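Local coordinates for endo-xylogalacturonan hydrolase A (Aspergillus tubingensis, PDB 4C2L), which hydrolyses xylogalacturonan, the heavily xylose-substituted galacturonan of the hairy regions of pectin, as a secreted glycoside hydrolase of family 28, at residues A17-P21 against G46-P51; S54-S60 against G76-A81; S66-C70 against V99-K103. The contacts are given in a common frame with arbitrary orientation. Numbering follows the deposited sequence.

Parallel strand stacking, the principle behind a beta-helix, recurs in three contacts of one sheet, each with a buried and a more exposed side. Interaction 1, its centre about 30 Å from the chain's against about 23 Å for the others, pairs strand 18-19 with 47-50 and carries a mannose. Interaction 2 is the longest pairing, with five backbone hydrogen bonds and Tyr56, Leu58, Leu78 and Phe80 buried on one face. Interaction 3 keeps three hydrogen bonds but just one parallel bridge, beside a disulfide-closed loop, with waters linking the segments at a corner. Interactions 1 and 2 touch, Phe50 packing on Tyr56 and Leu78; 1 and 3 meet where Gly46 adjoins Cys70; 2 and 3 do not touch.

Interaction 1 of 3, residues A17-P21 against G46-P51. With MAN (alpha-D-mannopyranose), chain C.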
ATOM      1  N   ALA A  17     -16.788 -18.322  23.405  1.00 23.90           N
ATOM      2  CA  ALA A  17     -17.253 -19.510  22.637  1.00 23.74           C
ATOM      3  C   ALA A  17     -16.635 -19.535  21.237  1.00 23.74           C
ATOM      4  O   ALA A  17     -16.199 -18.499  20.725  1.00 23.33           O
ATOM      5  CB  ALA A  17     -18.773 -19.504  22.546  1.00 25.46           C
ATOM      6  N   VAL A  18     -16.599 -20.719  20.636  1.00 22.85           N
ATOM      7  CA  VAL A  18     -16.025 -20.917  19.302  1.00 22.88           C
ATOM      8  C   VAL A  18     -17.121 -21.313  18.306  1.00 22.91           C
ATOM      9  O   VAL A  18     -17.916 -22.207  18.575  1.00 23.04           O
ATOM     10  CB  VAL A  18     -14.912 -21.988  19.312  1.00 23.70           C
ATOM     11  CG1 VAL A  18     -14.289 -22.125  17.932  1.00 24.50           C
ATOM     12  CG2 VAL A  18     -13.840 -21.621  20.327  1.00 25.79           C
ATOM     13  N   CYS A  19     -17.164 -20.642  17.161  1.00 21.56           N
ATOM     14  CA  CYS A  19     -18.198 -20.886  16.155  1.00 22.01           C
ATOM     15  C   CYS A  19     -17.509 -21.264  14.851  1.00 20.06           C
ATOM     16  O   CYS A  19     -16.530 -20.619  14.462  1.00 20.06           O
ATOM     17  CB  CYS A  19     -19.014 -19.600  15.919  1.00 23.78           C
ATOM     18  SG  CYS A  19     -20.242 -19.174  17.190  1.00 32.46           S
ATOM     19  N   THR A  20     -18.013 -22.286  14.168  1.00 17.74           N
ATOM     20  CA  THR A  20     -17.541 -22.592  12.824  1.00 18.33           C
ATOM     21  C   THR A  20     -18.654 -22.317  11.826  1.00 17.56           C
ATOM     22  O   THR A  20     -19.663 -23.016  11.841  1.00 17.57           O
ATOM     23  CB  THR A  20     -17.094 -24.058  12.702  1.00 18.96           C
ATOM     24  OG1 THR A  20     -16.085 -24.304  13.685  1.00 20.66           O
ATOM     25  CG2 THR A  20     -16.553 -24.369  11.301  1.00 18.64           C
ATOM     26  N   PRO A  21     -18.470 -21.326  10.933  1.00 17.16           N
ATOM     27  CA  PRO A  21     -19.556 -21.030   9.984  1.00 16.99           C
ATOM     28  C   PRO A  21     -19.855 -22.208   9.085  1.00 16.91           C
ATOM     29  O   PRO A  21     -18.939 -22.907   8.642  1.00 15.70           O
ATOM     30  CB  PRO A  21     -19.005 -19.885   9.125  1.00 16.63           C
ATOM     31  CG  PRO A  21     -17.759 -19.420   9.805  1.00 16.75           C
ATOM     32  CD  PRO A  21     -17.264 -20.509  10.697  1.00 16.44           C
ATOM     33  N   GLY A  46     -15.153 -13.998  21.498  1.00 20.33           N
ATOM     34  CA  GLY A  46     -14.985 -15.393  21.112  1.00 20.23           C
ATOM     35  C   GLY A  46     -14.180 -15.606  19.845  1.00 20.48           C
ATOM     36  O   GLY A  46     -13.427 -14.722  19.397  1.00 20.85           O
ATOM     37  N   THR A  47     -14.350 -16.788  19.264  1.00 19.49           N
ATOM     38  CA  THR A  47     -13.545 -17.226  18.140  1.00 19.13           C
ATOM     39  C   THR A  47     -14.413 -17.786  17.025  1.00 18.75           C
ATOM     40  O   THR A  47     -15.396 -18.494  17.276  1.00 17.96           O
ATOM     41  CB  THR A  47     -12.517 -18.272  18.592  1.00 19.46           C
ATOM     42  OG1 THR A  47     -11.746 -17.706  19.654  1.00 21.43           O
ATOM     43  CG2 THR A  47     -11.585 -18.684  17.445  1.00 19.01           C
ATOM     44  N   ILE A  48     -14.047 -17.429  15.801  1.00 17.65           N
ATOM     45  CA  ILE A  48     -14.664 -17.974  14.610  1.00 18.18           C
ATOM     46  C   ILE A  48     -13.576 -18.705  13.828  1.00 17.20           C
ATOM     47  O   ILE A  48     -12.476 -18.184  13.641  1.00 17.42           O
ATOM     48  CB  ILE A  48     -15.293 -16.828  13.785  1.00 20.57           C
ATOM     49  CG1 ILE A  48     -16.567 -16.328  14.489  1.00 21.20           C
ATOM     50  CG2 ILE A  48     -15.572 -17.255  12.363  1.00 21.10           C
ATOM     51  CD1 ILE A  48     -16.298 -15.324  15.598  1.00 22.92           C
ATOM     52  N   VAL A  49     -13.872 -19.923  13.399  1.00 16.04           N
ATOM     53  CA  VAL A  49     -12.869 -20.769  12.754  1.00 15.69           C
ATOM     54  C   VAL A  49     -13.300 -21.148  11.337  1.00 16.05           C
ATOM     55  O   VAL A  49     -14.392 -21.667  11.127  1.00 15.35           O
ATOM     56  CB  VAL A  49     -12.603 -22.063  13.577  1.00 15.55           C
ATOM     57  CG1 VAL A  49     -11.693 -23.016  12.809  1.00 16.36           C
ATOM     58  CG2 VAL A  49     -11.996 -21.713  14.936  1.00 16.11           C
ATOM     59  N   PHE A  50     -12.441 -20.872  10.361  1.00 15.45           N
ATOM     60  CA  PHE A  50     -12.598 -21.441   9.039  1.00 16.03           C
ATOM     61  C   PHE A  50     -11.589 -22.579   8.963  1.00 16.84           C
ATOM     62  O   PHE A  50     -10.387 -22.315   8.851  1.00 16.55           O
ATOM     63  CB  PHE A  50     -12.274 -20.397   7.962  1.00 15.75           C
ATOM     64  CG  PHE A  50     -13.161 -19.190   8.004  1.00 15.75           C
ATOM     65  CD1 PHE A  50     -14.366 -19.187   7.316  1.00 15.98           C
ATOM     66  CD2 PHE A  50     -12.785 -18.053   8.702  1.00 16.49           C
ATOM     67  CE1 PHE A  50     -15.190 -18.071   7.338  1.00 15.73           C
ATOM     68  CE2 PHE A  50     -13.607 -16.929   8.731  1.00 17.22           C
ATOM     69  CZ  PHE A  50     -14.810 -16.940   8.038  1.00 16.02           C
ATOM     70  N   PRO A  51     -12.058 -23.846   9.040  1.00 17.37           N
ATOM     71  CA  PRO A  51     -11.127 -24.959   9.194  1.00 17.99           C
ATOM     72  C   PRO A  51     -10.155 -25.172   8.046  1.00 17.92           C
ATOM     73  O   PRO A  51     -10.447 -24.873   6.895  1.00 17.22           O
ATOM     74  CB  PRO A  51     -12.055 -26.188   9.268  1.00 18.22           C
ATOM     75  CG  PRO A  51     -13.353 -25.641   9.754  1.00 18.40           C
ATOM     76  CD  PRO A  51     -13.456 -24.313   9.045  1.00 17.49           C
TER
HETATM   77  C1  MAN C 410     -16.414 -25.488  14.452  1.00 23.43           C
HETATM   78  C2  MAN C 410     -15.696 -25.261  15.781  1.00 26.47           C
HETATM   79  C3  MAN C 410     -14.181 -25.332  15.608  1.00 26.38           C
HETATM   80  C4  MAN C 410     -13.765 -26.579  14.832  1.00 27.11           C
HETATM   81  C5  MAN C 410     -14.572 -26.702  13.526  1.00 26.82           C
HETATM   82  C6  MAN C 410     -14.257 -27.973  12.743  1.00 29.08           C
HETATM   83  O2  MAN C 410     -16.108 -26.254  16.705  1.00 28.70           O
HETATM   84  O3  MAN C 410     -13.586 -25.322  16.893  1.00 26.78           O
HETATM   85  O4  MAN C 410     -12.386 -26.496  14.558  1.00 27.02           O
HETATM   86  O5  MAN C 410     -15.956 -26.679  13.824  1.00 24.28           O
HETATM   87  O6  MAN C 410     -14.799 -29.088  13.427  1.00 31.69           O
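Pro21 forms the apolar centre, its CG lying 4.0 Å from Ile48 CG2 and 3.8 Å from Phe50 CE1. On the same side Cys19 CB approaches Ile48 CG1 at 4.3 Å, against helix 32-42, where Cys19 touches Ser41 and is tied by a disulfide to Cys42, and Ile48 touches Leu39. The opposite face holds Val18 and Thr47 side by side, and Val18 CG1 meets Val49 CG2 at 3.8 Å. Between these faces runs a short parallel ladder: Thr47 N donates to Ala17 O (2.9 Å), Cys19 N to Thr47 O (2.8 Å) and Val49 N to Cys19 O (2.9 Å). Strand 18-19, helix 32-42 and strand 47-50 thus make a beta-alpha-beta unit at the N-terminal end of the parallel beta-helix, the fold of family 28. Strand 70-74 continues the sheet beyond 47-50. Outermost is the sugar: Thr20 OG1 is bonded to C1 of an O-linked mannose (1.4 Å), whose O3 lies 3.4 Å from Val18 CG1 and whose C6 lies 3.9 Å from Pro51 CG.

Interaction 2 of 3, residues S54-S60 against G76-A81; sequences STYYLNS and GLLKFA
Segments 54-60 and 76-81 pair as parallel strands, extended through 55-58 and 77-80, whose axes approach to 4.6 Å and cross at -24°; at Asn59 (psi 15°) the first chain leaves the extended conformation. The register is offset by 22 residues throughout, Thr55 facing Leu77, Tyr56 Leu78, Tyr57 Lys79 and Leu58 Phe80, with CA atoms 4.6 to 5.0 Å apart.

Five backbone hydrogen bonds alternate in direction: Leu77 N to Ser54 O (2.9 Å), Tyr56 N to Leu77 O (2.8 Å), Lys79 N to Tyr56 O (2.8 Å), Leu58 N to Lys79 O (2.9 Å) and Ala81 N to Leu58 O (2.9 Å). A water donates to both Asn59 OD1 (2.8 Å) and Lys79 O (2.9 Å), while Asn59 ND2 bonds to Ser27 O.

Apolar contacts gather on the face bearing Tyr56, Leu58, Leu78 and Phe80, all with chi1 m. Leu58 (chi2 p) lays CD2 over one face of the Phe80 ring, a CH-pi contact 4.0 Å from the centroid, and its CD1 lies 4.1 Å from Leu78 CB. Tyr56 CB meets CD2 of Leu78 (chi2 t) at 3.9 Å. On the other face Thr55 CG2 reaches Leu77 CD2 (3.9 Å), and Lys79 extends all-trans away from the first strand.

Such in-register stacking of like-directed strands from successive coils is characteristic of a parallel beta-helix. Strand 112-114 continues the sheet beyond 77-80, Leu58 packs against Val32 and Ile35 of helix 32-42, and Tyr56 sets its ring edge-to-face with Phe50 of strand 47-50.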
ATOM      1  N   SER A  54     -10.978 -26.194   4.217  1.00 17.92           N
ATOM      2  CA  SER A  54     -12.320 -25.707   3.843  1.00 17.41           C
ATOM      3  C   SER A  54     -12.257 -24.679   2.707  1.00 17.26           C
ATOM      4  O   SER A  54     -11.207 -24.070   2.468  1.00 17.19           O
ATOM      5  CB  SER A  54     -13.072 -25.148   5.057  1.00 16.96           C
ATOM      6  OG  SER A  54     -12.463 -23.962   5.554  1.00 16.59           O
ATOM      7  N   THR A  55     -13.368 -24.511   1.990  1.00 16.72           N
ATOM      8  CA  THR A  55     -13.514 -23.421   1.018  1.00 16.38           C
ATOM      9  C   THR A  55     -14.867 -22.751   1.255  1.00 15.91           C
ATOM     10  O   THR A  55     -15.915 -23.417   1.254  1.00 15.79           O
ATOM     11  CB  THR A  55     -13.414 -23.894  -0.452  1.00 18.00           C
ATOM     12  OG1 THR A  55     -12.120 -24.479  -0.694  1.00 18.45           O
ATOM     13  CG2 THR A  55     -13.583 -22.716  -1.412  1.00 17.43           C
ATOM     14  N   TYR A  56     -14.827 -21.447   1.478  1.00 13.90           N
ATOM     15  CA  TYR A  56     -16.043 -20.652   1.635  1.00 13.61           C
ATOM     16  C   TYR A  56     -16.151 -19.708   0.452  1.00 13.85           C
ATOM     17  O   TYR A  56     -15.139 -19.189  -0.022  1.00 13.88           O
ATOM     18  CB  TYR A  56     -15.992 -19.848   2.931  1.00 13.26           C
ATOM     19  CG  TYR A  56     -16.138 -20.705   4.174  1.00 13.42           C
ATOM     20  CD1 TYR A  56     -15.073 -21.483   4.643  1.00 13.69           C
ATOM     21  CD2 TYR A  56     -17.340 -20.742   4.869  1.00 13.61           C
ATOM     22  CE1 TYR A  56     -15.209 -22.269   5.778  1.00 13.89           C
ATOM     23  CE2 TYR A  56     -17.497 -21.531   5.996  1.00 13.73           C
ATOM     24  CZ  TYR A  56     -16.427 -22.288   6.448  1.00 13.87           C
ATOM     25  OH  TYR A  56     -16.584 -23.055   7.575  1.00 14.64           O
ATOM     26  N   TYR A  57     -17.380 -19.500  -0.024  1.00 13.00           N
ATOM     27  CA  TYR A  57     -17.646 -18.692  -1.200  1.00 13.27           C
ATOM     28  C   TYR A  57     -18.313 -17.434  -0.722  1.00 13.70           C
ATOM     29  O   TYR A  57     -19.383 -17.485  -0.132  1.00 13.58           O
ATOM     30  CB  TYR A  57     -18.548 -19.450  -2.195  1.00 14.27           C
ATOM     31  CG  TYR A  57     -17.836 -20.671  -2.688  1.00 15.22           C
ATOM     32  CD1 TYR A  57     -16.860 -20.566  -3.683  1.00 15.91           C
ATOM     33  CD2 TYR A  57     -18.088 -21.919  -2.118  1.00 15.68           C
ATOM     34  CE1 TYR A  57     -16.178 -21.687  -4.133  1.00 17.71           C
ATOM     35  CE2 TYR A  57     -17.400 -23.052  -2.547  1.00 17.46           C
ATOM     36  CZ  TYR A  57     -16.455 -22.924  -3.554  1.00 17.92           C
ATOM     37  OH  TYR A  57     -15.756 -24.031  -3.982  1.00 19.10           O
ATOM     38  N   LEU A  58     -17.649 -16.305  -0.937  1.00 12.54           N
ATOM     39  CA  LEU A  58     -18.148 -15.050  -0.418  1.00 12.68           C
ATOM     40  C   LEU A  58     -18.635 -14.251  -1.608  1.00 12.53           C
ATOM     41  O   LEU A  58     -17.838 -13.747  -2.394  1.00 12.89           O
ATOM     42  CB  LEU A  58     -17.026 -14.310   0.326  1.00 13.23           C
ATOM     43  CG  LEU A  58     -16.653 -14.834   1.731  1.00 14.77           C
ATOM     44  CD1 LEU A  58     -16.216 -16.275   1.746  1.00 15.93           C
ATOM     45  CD2 LEU A  58     -15.533 -13.970   2.290  1.00 14.66           C
ATOM     46  N   ASN A  59     -19.946 -14.141  -1.760  1.00 11.92           N
ATOM     47  CA  ASN A  59     -20.494 -13.548  -2.981  1.00 11.87           C
ATOM     48  C   ASN A  59     -21.056 -12.139  -2.763  1.00 11.84           C
ATOM     49  O   ASN A  59     -21.781 -11.591  -3.619  1.00 12.15           O
ATOM     50  CB  ASN A  59     -21.566 -14.468  -3.562  1.00 12.94           C
ATOM     51  CG  ASN A  59     -21.014 -15.815  -3.971  1.00 13.65           C
ATOM     52  OD1 ASN A  59     -19.800 -15.986  -4.100  1.00 14.18           O
ATOM     53  ND2 ASN A  59     -21.909 -16.792  -4.164  1.00 13.94           N
ATOM     54  N   SER A  60     -20.684 -11.555  -1.628  1.00 11.68           N
ATOM     55  CA  SER A  60     -21.118 -10.215  -1.253  1.00 11.52           C
ATOM     56  C   SER A  60     -20.131  -9.640  -0.256  1.00 11.47           C
ATOM     57  O   SER A  60     -19.210 -10.348   0.185  1.00 10.96           O
ATOM     58  CB  SER A  60     -22.514 -10.287  -0.638  1.00 12.30           C
ATOM     59  OG  SER A  60     -22.521 -11.140   0.493  1.00 13.06           O
ATOM     60  N   GLY A  76      -8.658 -22.000   5.986  1.00 15.15           N
ATOM     61  CA  GLY A  76      -9.065 -22.459   4.671  1.00 13.97           C
ATOM     62  C   GLY A  76      -9.029 -21.340   3.651  1.00 14.17           C
ATOM     63  O   GLY A  76      -8.350 -20.320   3.837  1.00 14.08           O
ATOM     64  N   LEU A  77      -9.790 -21.535   2.581  1.00 13.52           N
ATOM     65  CA  LEU A  77      -9.852 -20.595   1.471  1.00 13.43           C
ATOM     66  C   LEU A  77     -11.150 -19.797   1.554  1.00 13.81           C
ATOM     67  O   LEU A  77     -12.224 -20.383   1.668  1.00 14.35           O
ATOM     68  CB  LEU A  77      -9.825 -21.373   0.148  1.00 13.59           C
ATOM     69  CG  LEU A  77     -10.041 -20.559  -1.154  1.00 13.48           C
ATOM     70  CD1 LEU A  77      -9.013 -19.426  -1.268  1.00 13.52           C
ATOM     71  CD2 LEU A  77      -9.997 -21.478  -2.366  1.00 13.79           C
ATOM     72  N   LEU A  78     -11.040 -18.469   1.555  1.00 13.40           N
ATOM     73  CA  LEU A  78     -12.217 -17.604   1.417  1.00 13.30           C
ATOM     74  C   LEU A  78     -12.139 -17.058   0.018  1.00 13.50           C
ATOM     75  O   LEU A  78     -11.242 -16.264  -0.293  1.00 12.95           O
ATOM     76  CB  LEU A  78     -12.184 -16.438   2.421  1.00 14.34           C
ATOM     77  CG  LEU A  78     -11.991 -16.765   3.907  1.00 15.28           C
ATOM     78  CD1 LEU A  78     -12.169 -15.541   4.794  1.00 15.20           C
ATOM     79  CD2 LEU A  78     -12.939 -17.858   4.345  1.00 16.15           C
ATOM     80  N   LYS A  79     -13.049 -17.505  -0.843  1.00 12.74           N
ATOM     81  CA  LYS A  79     -12.976 -17.136  -2.233  1.00 13.23           C
ATOM     82  C   LYS A  79     -14.105 -16.181  -2.578  1.00 12.52           C
ATOM     83  O   LYS A  79     -15.274 -16.570  -2.550  1.00 11.69           O
ATOM     84  CB  LYS A  79     -13.039 -18.371  -3.130  1.00 15.06           C
ATOM     85  CG  LYS A  79     -12.922 -17.976  -4.600  1.00 17.76           C
ATOM     86  CD  LYS A  79     -12.742 -19.164  -5.504  1.00 21.26           C
ATOM     87  CE  LYS A  79     -12.363 -18.706  -6.901  1.00 23.73           C
ATOM     88  NZ  LYS A  79     -12.428 -19.884  -7.812  1.00 28.30           N
ATOM     89  N   PHE A  80     -13.747 -14.934  -2.886  1.00 11.53           N
ATOM     90  CA  PHE A  80     -14.751 -13.959  -3.341  1.00 12.05           C
ATOM     91  C   PHE A  80     -15.219 -14.202  -4.762  1.00 12.38           C
ATOM     92  O   PHE A  80     -14.448 -14.635  -5.617  1.00 12.94           O
ATOM     93  CB  PHE A  80     -14.200 -12.541  -3.240  1.00 11.93           C
ATOM     94  CG  PHE A  80     -14.276 -11.985  -1.868  1.00 11.88           C
ATOM     95  CD1 PHE A  80     -15.474 -11.440  -1.394  1.00 12.05           C
ATOM     96  CD2 PHE A  80     -13.158 -12.003  -1.025  1.00 12.14           C
ATOM     97  CE1 PHE A  80     -15.547 -10.922  -0.106  1.00 12.03           C
ATOM     98  CE2 PHE A  80     -13.241 -11.484   0.263  1.00 12.55           C
ATOM     99  CZ  PHE A  80     -14.429 -10.942   0.716  1.00 12.30           C
ATOM    100  N   ALA A  81     -16.499 -13.916  -5.010  1.00 12.18           N
ATOM    101  CA  ALA A  81     -17.027 -13.907  -6.371  1.00 12.44           C
ATOM    102  C   ALA A  81     -16.398 -12.781  -7.174  1.00 13.05           C
ATOM    103  O   ALA A  81     -16.146 -11.709  -6.632  1.00 13.05           O
ATOM    104  CB  ALA A  81     -18.531 -13.712  -6.338  1.00 12.50           C
TER
HETATM  105  O   HOH W   1     -17.303 -17.161  -4.557  1.00 15.72           O

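Interaction 3 of 3, residues S66-C70 against V99-K103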
ATOM      1  N   SER A  66     -19.469  -6.985  13.832  1.00 17.69           N
ATOM      2  CA  SER A  66     -19.922  -7.537  15.117  1.00 19.33           C
ATOM      3  C   SER A  66     -18.759  -8.056  15.971  1.00 19.76           C
ATOM      4  O   SER A  66     -18.951  -8.524  17.090  1.00 19.81           O
ATOM      5  CB  SER A  66     -20.976  -8.616  14.905  1.00 21.05           C
ATOM      6  OG  SER A  66     -20.385  -9.720  14.279  1.00 23.68           O
ATOM      7  N   CYS A  67     -17.551  -7.963  15.436  1.00 19.12           N
ATOM      8  CA  CYS A  67     -16.362  -8.372  16.160  1.00 19.37           C
ATOM      9  C   CYS A  67     -16.101  -7.392  17.294  1.00 19.04           C
ATOM     10  O   CYS A  67     -16.036  -6.193  17.075  1.00 17.64           O
ATOM     11  CB  CYS A  67     -15.166  -8.365  15.215  1.00 21.36           C
ATOM     12  SG  CYS A  67     -13.620  -8.745  16.055  1.00 26.30           S
ATOM     13  N   SER A  68     -15.940  -7.907  18.506  1.00 19.41           N
ATOM     14  CA  SER A  68     -15.501  -7.074  19.627  1.00 19.55           C
ATOM     15  C   SER A  68     -14.552  -7.938  20.450  1.00 19.41           C
ATOM     16  O   SER A  68     -14.985  -8.825  21.185  1.00 19.10           O
ATOM     17  CB  SER A  68     -16.715  -6.623  20.446  1.00 21.09           C
ATOM     18  OG  SER A  68     -16.319  -5.877  21.576  1.00 23.98           O
ATOM     19  N   ASP A  69     -13.256  -7.697  20.287  1.00 19.50           N
ATOM     20  CA  ASP A  69     -12.210  -8.566  20.861  1.00 21.88           C
ATOM     21  C   ASP A  69     -12.379  -9.995  20.381  1.00 21.76           C
ATOM     22  O   ASP A  69     -12.286 -10.947  21.167  1.00 22.90           O
ATOM     23  CB  ASP A  69     -12.211  -8.500  22.396  1.00 24.67           C
ATOM     24  CG  ASP A  69     -12.015  -7.095  22.911  1.00 29.62           C
ATOM     25  OD1 ASP A  69     -11.008  -6.463  22.528  1.00 31.30           O
ATOM     26  OD2 ASP A  69     -12.872  -6.609  23.693  1.00 35.09           O
ATOM     27  N   CYS A  70     -12.651 -10.141  19.088  1.00 20.46           N
ATOM     28  CA  CYS A  70     -12.894 -11.451  18.509  1.00 19.95           C
ATOM     29  C   CYS A  70     -11.628 -11.962  17.848  1.00 18.79           C
ATOM     30  O   CYS A  70     -10.703 -11.194  17.551  1.00 18.12           O
ATOM     31  CB  CYS A  70     -14.044 -11.403  17.495  1.00 23.29           C
ATOM     32  SG  CYS A  70     -13.563 -10.755  15.886  1.00 28.29           S
ATOM     33  N   VAL A  99     -14.156  -1.264  14.548  1.00 14.70           N
ATOM     34  CA  VAL A  99     -14.042  -2.494  15.298  1.00 14.85           C
ATOM     35  C   VAL A  99     -12.926  -2.291  16.303  1.00 15.70           C
ATOM     36  O   VAL A  99     -11.859  -1.797  15.943  1.00 14.52           O
ATOM     37  CB  VAL A  99     -13.742  -3.682  14.360  1.00 14.89           C
ATOM     38  CG1 VAL A  99     -13.302  -4.914  15.147  1.00 14.83           C
ATOM     39  CG2 VAL A  99     -14.973  -3.970  13.509  1.00 15.17           C
ATOM     40  N   ASP A 100     -13.206  -2.623  17.564  1.00 16.61           N
ATOM     41  CA  ASP A 100     -12.203  -2.564  18.620  1.00 18.61           C
ATOM     42  C   ASP A 100     -11.838  -3.974  19.045  1.00 18.50           C
ATOM     43  O   ASP A 100     -12.650  -4.677  19.641  1.00 19.01           O
ATOM     44  CB  ASP A 100     -12.742  -1.768  19.815  1.00 21.05           C
ATOM     45  CG  ASP A 100     -13.088  -0.343  19.445  1.00 24.17           C
ATOM     46  OD1 ASP A 100     -12.209   0.353  18.899  1.00 25.57           O
ATOM     47  OD2 ASP A 100     -14.238   0.092  19.697  1.00 26.76           O
ATOM     48  N   GLY A 101     -10.620  -4.393  18.720  1.00 17.52           N
ATOM     49  CA  GLY A 101     -10.133  -5.702  19.123  1.00 17.81           C
ATOM     50  C   GLY A 101     -10.498  -6.743  18.095  1.00 17.70           C
ATOM     51  O   GLY A 101     -11.570  -7.331  18.148  1.00 18.42           O
ATOM     52  N   LEU A 102      -9.622  -6.946  17.129  1.00 17.16           N
ATOM     53  CA  LEU A 102      -9.842  -7.970  16.140  1.00 17.44           C
ATOM     54  C   LEU A 102      -8.526  -8.669  15.880  1.00 17.11           C
ATOM     55  O   LEU A 102      -7.478  -8.028  15.814  1.00 16.75           O
ATOM     56  CB  LEU A 102     -10.376  -7.361  14.836  1.00 18.45           C
ATOM     57  CG  LEU A 102     -10.143  -8.227  13.590  1.00 20.40           C
ATOM     58  CD1 LEU A 102     -11.223  -9.288  13.477  1.00 22.84           C
ATOM     59  CD2 LEU A 102     -10.035  -7.423  12.307  1.00 23.18           C
ATOM     60  N   LYS A 103      -8.593  -9.983  15.742  1.00 16.52           N
ATOM     61  CA  LYS A 103      -7.487 -10.739  15.167  1.00 17.43           C
ATOM     62  C   LYS A 103      -8.041 -11.451  13.945  1.00 16.63           C
ATOM     63  O   LYS A 103      -8.994 -12.226  14.049  1.00 17.04           O
ATOM     64  CB  LYS A 103      -6.924 -11.753  16.164  1.00 19.97           C
ATOM     65  CG  LYS A 103      -6.570 -11.155  17.519  1.00 23.35           C
ATOM     66  CD  LYS A 103      -6.084 -12.240  18.476  1.00 27.55           C
ATOM     67  CE  LYS A 103      -6.070 -11.754  19.921  1.00 31.42           C
ATOM     68  NZ  LYS A 103      -7.441 -11.811  20.506  1.00 36.11           N
TER
HETATM   69  O   HOH W   2     -15.899  -3.641  18.107  1.00 23.37           O
HETATM   70  O   HOH W   3     -13.944  -4.274  22.094  1.00 36.57           O
HETATM   71  O   HOH W   4      -9.318  -9.944  19.719  1.00 27.43           O
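Cys67 (chi1 t) and Cys70 (chi1 p) turn their sulfurs together into a disulfide of 2.0 Å between Cys67 SG and Cys70 SG, which closes a short loop. Leu102 (t, p) brings CD1 to 3.6 Å from Cys67 SG and 3.7 Å from Cys70 SG, while Val99, also t, sets CG1 3.9 Å from Cys67 CB. Asp69 adopts chi1 m on a backbone of positive phi (57°). At Gly101 a CB would clash with Asp69 OD1 and, at phi/psi 88°/90°, with the carbonyl oxygen of Asp100. With that backbone Gly101 turns the chain between faces of the parallel beta-helix; beyond it, strand 102-105 pairs with 70-74 through a parallel bridge between Cys70 and Leu102. Asp69 N donates to Asp100 O (3.1 Å), Cys70 N to Gly101 O (3.2 Å) and Lys103 N to Cys70 O (3.0 Å). Lys103 curls back at chi4 (p), so that NZ donates to a water (2.8 Å) which in turn donates to Cys70 O (2.9 Å).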